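Polyporopepsin (Irpex lacteus, PDB 1WKR) is a fungal aspartic endopeptidase of the pepsin family that cleaves peptide bonds with broad specificity and clots milk. Local coordinates at residues A[37-42]-A[66-71]; A[272-275]-A[281-284]. All coordinates share one frame; numbering follows the deposited sequence.

Interaction 1: residues A[37-42]-A[66-71]. With SO4 (sulfate ion), chain D.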
ATOM      1  N   ASN A  37     -10.679   6.517   0.675  1.00  3.90           N
ATOM      2  CA  ASN A  37     -12.056   6.261   1.113  1.00  3.75           C
ATOM      3  C   ASN A  37     -12.051   4.989   1.904  1.00  4.04           C
ATOM      4  O   ASN A  37     -11.570   3.931   1.449  1.00  5.03           O
ATOM      5  CB  ASN A  37     -12.967   6.059  -0.118  1.00  4.45           C
ATOM      6  CG  ASN A  37     -13.208   7.324  -0.874  1.00  4.53           C
ATOM      7  OD1 ASN A  37     -12.298   7.898  -1.502  1.00  5.48           O
ATOM      8  ND2 ASN A  37     -14.443   7.893  -0.809  1.00  5.71           N
ATOM      9  N   THR A  38     -12.547   5.058   3.151  1.00  4.22           N
ATOM     10  CA  THR A  38     -12.750   3.859   3.984  1.00  3.95           C
ATOM     11  C   THR A  38     -14.126   3.312   3.706  1.00  4.05           C
ATOM     12  O   THR A  38     -15.094   4.096   3.803  1.00  4.84           O
ATOM     13  CB  THR A  38     -12.520   4.179   5.455  1.00  4.34           C
ATOM     14  OG1 THR A  38     -11.116   4.419   5.643  1.00  4.20           O
ATOM     15  CG2 THR A  38     -12.917   3.014   6.359  1.00  4.72           C
ATOM     16  N   TRP A  39     -14.233   2.058   3.307  1.00  3.98           N
ATOM     17  CA  TRP A  39     -15.548   1.490   2.956  1.00  5.13           C
ATOM     18  C   TRP A  39     -15.570   0.048   3.250  1.00  4.59           C
ATOM     19  O   TRP A  39     -14.549  -0.654   3.357  1.00  5.33           O
ATOM     20  CB  TRP A  39     -15.836   1.771   1.465  1.00  4.84           C
ATOM     21  CG  TRP A  39     -14.919   1.078   0.480  1.00  5.14           C
ATOM     22  CD1 TRP A  39     -13.773   1.554  -0.060  1.00  4.79           C
ATOM     23  CD2 TRP A  39     -15.156  -0.223  -0.114  1.00  4.49           C
ATOM     24  NE1 TRP A  39     -13.240   0.636  -0.953  1.00  5.35           N
ATOM     25  CE2 TRP A  39     -14.096  -0.449  -1.038  1.00  4.92           C
ATOM     26  CE3 TRP A  39     -16.159  -1.173   0.009  1.00  5.17           C
ATOM     27  CZ2 TRP A  39     -13.988  -1.601  -1.789  1.00  5.66           C
ATOM     28  CZ3 TRP A  39     -16.067  -2.335  -0.744  1.00  6.22           C
ATOM     29  CH2 TRP A  39     -15.002  -2.543  -1.673  1.00  6.29           C
ATOM     30  N   LEU A  40     -16.803  -0.463   3.341  1.00  5.15           N
ATOM     31  CA  LEU A  40     -17.057  -1.874   3.624  1.00  5.02           C
ATOM     32  C   LEU A  40     -18.273  -2.330   2.780  1.00  5.10           C
ATOM     33  O   LEU A  40     -18.921  -1.519   2.112  1.00  5.61           O
ATOM     34  CB  LEU A  40     -17.274  -2.117   5.145  1.00  6.18           C
ATOM     35  CG  LEU A  40     -18.405  -1.329   5.788  1.00  6.06           C
ATOM     36  CD1 LEU A  40     -19.807  -1.990   5.590  1.00  7.65           C
ATOM     37  CD2 LEU A  40     -18.115  -1.226   7.287  1.00  6.76           C
ATOM     38  N   GLY A  41     -18.535  -3.628   2.810  1.00  6.13           N
ATOM     39  CA  GLY A  41     -19.716  -4.175   2.084  1.00  7.21           C
ATOM     40  C   GLY A  41     -19.294  -5.118   1.026  1.00  7.84           C
ATOM     41  O   GLY A  41     -20.203  -5.654   0.301  1.00  9.52           O
ATOM     42  N   ALA A  42     -18.007  -5.386   0.773  1.00  7.88           N
ATOM     43  CA  ALA A  42     -17.600  -6.395  -0.218  1.00  9.22           C
ATOM     44  C   ALA A  42     -17.838  -7.772   0.230  1.00  9.67           C
ATOM     45  O   ALA A  42     -17.758  -8.754  -0.621  1.00 11.18           O
ATOM     46  CB  ALA A  42     -16.106  -6.201  -0.601  1.00  8.27           C
ATOM     47  N   GLY A  66      -9.859  -2.551  -9.750  1.00  7.26           N
ATOM     48  CA  GLY A  66     -11.261  -2.751  -9.348  1.00  7.91           C
ATOM     49  C   GLY A  66     -11.974  -1.449  -9.136  1.00  6.33           C
ATOM     50  O   GLY A  66     -11.551  -0.434  -9.612  1.00  6.82           O
ATOM     51  N   SER A  67     -13.094  -1.572  -8.400  1.00  6.90           N
ATOM     52  CA  SER A  67     -13.965  -0.393  -8.253  1.00  7.48           C
ATOM     53  C   SER A  67     -14.991  -0.730  -7.187  1.00  6.43           C
ATOM     54  O   SER A  67     -15.251  -1.881  -6.862  1.00  7.70           O
ATOM     55  CB  SER A  67     -14.725  -0.043  -9.540  1.00  9.53           C
ATOM     56  OG  SER A  67     -15.450  -1.088  -9.942  1.00 12.96           O
ATOM     57  N   PHE A  68     -15.637   0.316  -6.651  1.00  6.31           N
ATOM     58  CA  PHE A  68     -16.855   0.131  -5.838  1.00  6.32           C
ATOM     59  C   PHE A  68     -17.732   1.360  -5.981  1.00  5.48           C
ATOM     60  O   PHE A  68     -17.281   2.442  -6.266  1.00  6.47           O
ATOM     61  CB  PHE A  68     -16.555  -0.212  -4.337  1.00  7.06           C
ATOM     62  CG  PHE A  68     -16.566   1.006  -3.426  1.00  6.10           C
ATOM     63  CD1 PHE A  68     -15.459   1.827  -3.303  1.00  6.31           C
ATOM     64  CD2 PHE A  68     -17.725   1.356  -2.717  1.00  6.80           C
ATOM     65  CE1 PHE A  68     -15.501   2.916  -2.436  1.00  7.12           C
ATOM     66  CE2 PHE A  68     -17.757   2.456  -1.879  1.00  7.11           C
ATOM     67  CZ  PHE A  68     -16.661   3.269  -1.761  1.00  7.24           C
ATOM     68  N   SER A  69     -19.000   1.160  -5.694  1.00  5.91           N
ATOM     69  CA  SER A  69     -19.903   2.310  -5.525  1.00  7.49           C
ATOM     70  C   SER A  69     -20.952   1.893  -4.491  1.00  6.18           C
ATOM     71  O   SER A  69     -21.293   0.761  -4.316  1.00  6.71           O
ATOM     72  CB  SER A  69     -20.504   2.764  -6.870  1.00  9.17           C
ATOM     73  OG  SER A  69     -21.137   1.732  -7.442  1.00 10.34           O
ATOM     74  N   GLY A  70     -21.534   2.957  -3.912  1.00  5.58           N
ATOM     75  CA  GLY A  70     -22.580   2.735  -2.882  1.00  6.04           C
ATOM     76  C   GLY A  70     -23.035   4.037  -2.297  1.00  5.95           C
ATOM     77  O   GLY A  70     -23.164   5.049  -2.954  1.00  6.30           O
ATOM     78  N   THR A  71     -23.240   3.971  -0.977  1.00  6.39           N
ATOM     79  CA  THR A  71     -23.831   5.125  -0.229  1.00  7.10           C
ATOM     80  C   THR A  71     -22.864   5.444   0.932  1.00  6.24           C
ATOM     81  O   THR A  71     -22.291   4.524   1.521  1.00  6.34           O
ATOM     82  CB  THR A  71     -25.171   4.676   0.360  1.00  7.66           C
ATOM     83  OG1 THR A  71     -26.088   4.549  -0.773  1.00  9.40           O
ATOM     84  CG2 THR A  71     -25.789   5.661   1.289  1.00 11.42           C
TER
HETATM   85  S   SO4 D 902     -26.984   2.262  -3.215  1.00 19.84           S
HETATM   86  O1  SO4 D 902     -28.147   1.381  -2.426  1.00 27.37           O
HETATM   87  O2  SO4 D 902     -25.856   2.327  -2.231  1.00 15.16           O
HETATM   88  O3  SO4 D 902     -26.598   1.508  -4.354  1.00 24.33           O
HETATM   89  O4  SO4 D 902     -27.432   3.559  -3.535  1.00 23.84           O
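W39 and F68 lie face against face inside the N-terminal lobe of the pepsin fold, joining strand 39-40 to strand 67-79, the returning strand of what is, as in other pepsin-like enzymes, the flap hairpin. The F68 ring sits over the five-membered ring of the indole, centroids 3.6 Å apart and planes 14° from parallel, and the two side chains run past each other in opposite directions. Sliding past in this way brings CB of F68 over the six-membered ring of W39, 3.9 Å from its centroid, a CH-pi contact. Farther along strand 67-79, T71 OG1 donates a 2.7 Å hydrogen bond to O2 of a sulfate, probably from the crystallisation liquor. F98 meets W39 edge-to-face, and Y63, probably the flap tyrosine, takes a weak hydrogen bond on OH from W39 NE1. The W39 side chain lies about 7 Å from that of the catalytic D32. With an alanine here, F68 is likely to lose its stacking partner and Y63 OH its weak bond, with a gap left against the phenyl face. On W39, CG stands between the backbone N and the carbonyl carbon (chi1 66°), which lets the indole lie flat against F68. The closest approach is CD1 of W39 to CE1 of F68, 3.2 Å.

Interaction 2: residues A[272-275]-A[281-284]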
ATOM      1  N   GLN A 272      13.303  -9.319  -4.491  1.00  3.21           N
ATOM      2  CA  GLN A 272      12.712  -9.137  -5.829  1.00  3.23           C
ATOM      3  C   GLN A 272      11.899 -10.303  -6.289  1.00  3.45           C
ATOM      4  O   GLN A 272      11.333 -10.235  -7.379  1.00  4.05           O
ATOM      5  CB  GLN A 272      13.825  -8.858  -6.847  1.00  3.98           C
ATOM      6  CG  GLN A 272      14.413  -7.436  -6.713  1.00  3.57           C
ATOM      7  CD  GLN A 272      15.648  -7.283  -7.566  1.00  3.75           C
ATOM      8  OE1 GLN A 272      15.590  -7.373  -8.798  1.00  5.85           O
ATOM      9  NE2 GLN A 272      16.777  -7.106  -6.944  1.00  4.99           N
ATOM     10  N   ILE A 273      11.807 -11.375  -5.489  1.00  3.84           N
ATOM     11  CA  ILE A 273      11.093 -12.597  -5.929  1.00  3.98           C
ATOM     12  C   ILE A 273       9.897 -12.855  -5.046  1.00  4.32           C
ATOM     13  O   ILE A 273       9.848 -12.486  -3.866  1.00  4.60           O
ATOM     14  CB  ILE A 273      12.034 -13.843  -6.044  1.00  4.10           C
ATOM     15  CG1 ILE A 273      12.277 -14.507  -4.681  1.00  4.37           C
ATOM     16  CG2 ILE A 273      13.299 -13.440  -6.783  1.00  4.75           C
ATOM     17  CD1 ILE A 273      13.102 -15.777  -4.783  1.00  5.03           C
ATOM     18  N   TRP A 274       8.867 -13.531  -5.634  1.00  4.06           N
ATOM     19  CA  TRP A 274       7.706 -13.988  -4.903  1.00  4.19           C
ATOM     20  C   TRP A 274       8.114 -15.109  -3.936  1.00  4.19           C
ATOM     21  O   TRP A 274       9.021 -15.907  -4.322  1.00  4.78           O
ATOM     22  CB  TRP A 274       6.649 -14.472  -5.906  1.00  4.83           C
ATOM     23  CG  TRP A 274       5.368 -14.930  -5.320  1.00  6.13           C
ATOM     24  CD1 TRP A 274       5.036 -16.157  -4.910  1.00  6.73           C
ATOM     25  CD2 TRP A 274       4.226 -14.086  -5.014  1.00  8.02           C
ATOM     26  NE1 TRP A 274       3.763 -16.185  -4.343  1.00  8.04           N
ATOM     27  CE2 TRP A 274       3.281 -14.922  -4.401  1.00  8.30           C
ATOM     28  CE3 TRP A 274       3.949 -12.731  -5.140  1.00 10.10           C
ATOM     29  CZ2 TRP A 274       1.996 -14.436  -3.910  1.00 10.48           C
ATOM     30  CZ3 TRP A 274       2.699 -12.239  -4.757  1.00 11.85           C
ATOM     31  CH2 TRP A 274       1.774 -13.065  -4.092  1.00 11.07           C
ATOM     32  N   PRO A 275       7.557 -15.215  -2.761  1.00  4.38           N
ATOM     33  CA  PRO A 275       7.932 -16.323  -1.843  1.00  4.74           C
ATOM     34  C   PRO A 275       7.695 -17.676  -2.493  1.00  5.23           C
ATOM     35  O   PRO A 275       6.555 -18.064  -2.792  1.00  5.86           O
ATOM     36  CB  PRO A 275       7.015 -16.087  -0.632  1.00  5.90           C
ATOM     37  CG  PRO A 275       5.901 -15.189  -1.082  1.00  6.74           C
ATOM     38  CD  PRO A 275       6.567 -14.318  -2.135  1.00  6.03           C
ATOM     39  N   ALA A 281       0.132 -19.882  -5.082  1.00 11.66           N
ATOM     40  CA  ALA A 281      -0.852 -18.774  -4.809  1.00 11.56           C
ATOM     41  C   ALA A 281      -0.972 -17.896  -6.022  1.00 13.39           C
ATOM     42  O   ALA A 281      -1.971 -17.161  -6.191  1.00 14.82           O
ATOM     43  CB  ALA A 281      -0.492 -17.982  -3.589  1.00 13.59           C
ATOM     44  N   ILE A 282       0.045 -17.789  -6.883  1.00 12.84           N
ATOM     45  CA  ILE A 282       0.061 -16.989  -8.127  1.00 13.29           C
ATOM     46  C   ILE A 282       0.068 -17.807  -9.404  1.00 12.18           C
ATOM     47  O   ILE A 282       0.279 -17.318 -10.469  1.00 13.34           O
ATOM     48  CB  ILE A 282       1.160 -15.939  -8.093  1.00 14.73           C
ATOM     49  CG1 ILE A 282       2.561 -16.526  -7.809  1.00 15.43           C
ATOM     50  CG2 ILE A 282       0.786 -14.701  -7.288  1.00 17.51           C
ATOM     51  CD1 ILE A 282       3.340 -16.974  -8.797  1.00 21.01           C
ATOM     52  N   GLY A 283      -0.192 -19.138  -9.218  1.00 11.75           N
ATOM     53  CA  GLY A 283      -0.348 -20.012 -10.442  1.00 13.51           C
ATOM     54  C   GLY A 283       0.975 -20.592 -10.916  1.00 11.74           C
ATOM     55  O   GLY A 283       1.043 -21.112 -11.920  1.00 13.17           O
ATOM     56  N   GLY A 284       2.006 -20.390 -10.079  1.00 10.29           N
ATOM     57  CA  GLY A 284       3.371 -20.814 -10.493  1.00 10.95           C
ATOM     58  C   GLY A 284       3.659 -22.325 -10.008  1.00 10.22           C
ATOM     59  O   GLY A 284       2.839 -22.840  -9.292  1.00 13.54           O
TER
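I282 lays its side chain over one face of the W274 indole, and this apolar overlap carries most of the contact between 272-275 and 281-284. Its methyl CG2 covers the six-membered ring, 3.7 Å from the centroid and 15° off the normal, a CH-pi contact over the face. The other branch reaches the pyrrole half, with CG1 of I282 3.7 Å from NE1 of W274. The two branches thus span the length of the bicyclic ring. At the rim of the benzo half, near the ring plane, the CB methyl of A281 comes to 4.3 Å from CZ2 of W274, a looser apolar touch. On the face opposite I282, CD of P275 stands 3.5 Å above the indole plane of W274, offset toward its rim.

With CG anti to the backbone N (chi1 -178°), the indole of W274 is held out from its own main chain to meet I282. Its NE1 donates a hydrogen bond to the carbonyl O of L278, between the two segments, tying the ring to the same loop. N279 touches the indole as well.

Next outward comes the anchoring of the 272-275 backbone, where Q272 pairs with I292 and W274 with Y290. The Q272 amide is fixed in turn, its OE1 bonded to Y228 OH and its NE2 to the carbonyls of Q254 and L267. This is loop packing in the C-terminal lobe of the pepsin fold, the half that carries D212, but remote from the catalytic aspartates: both segments belong to the connection between strands 263-267 and 289-295, with W274 resting on I292 and I282 on Y290 of the latter strand, and Y228 reaching in from helix 222-232.

How the interactions relate
The two interactions share no strands or loops; their centres are 28 Å apart, and their nearest atoms about 16 Å. Both rely on the face of a tryptophan, without a hydrogen bond between the paired segments, but the partner differs with the setting. Interaction 1 is buried, joins two strands 24 residues apart in one lobe, and puts aromatic ring against aromatic ring near the active site. Interaction 2 is only partly buried, closes a short piece of one loop away from the annotated sites, and uses aliphatic groups against the indole. Each lobe of the pepsin fold thus holds one of them: the N-terminal lobe interaction 1, the C-terminal lobe interaction 2.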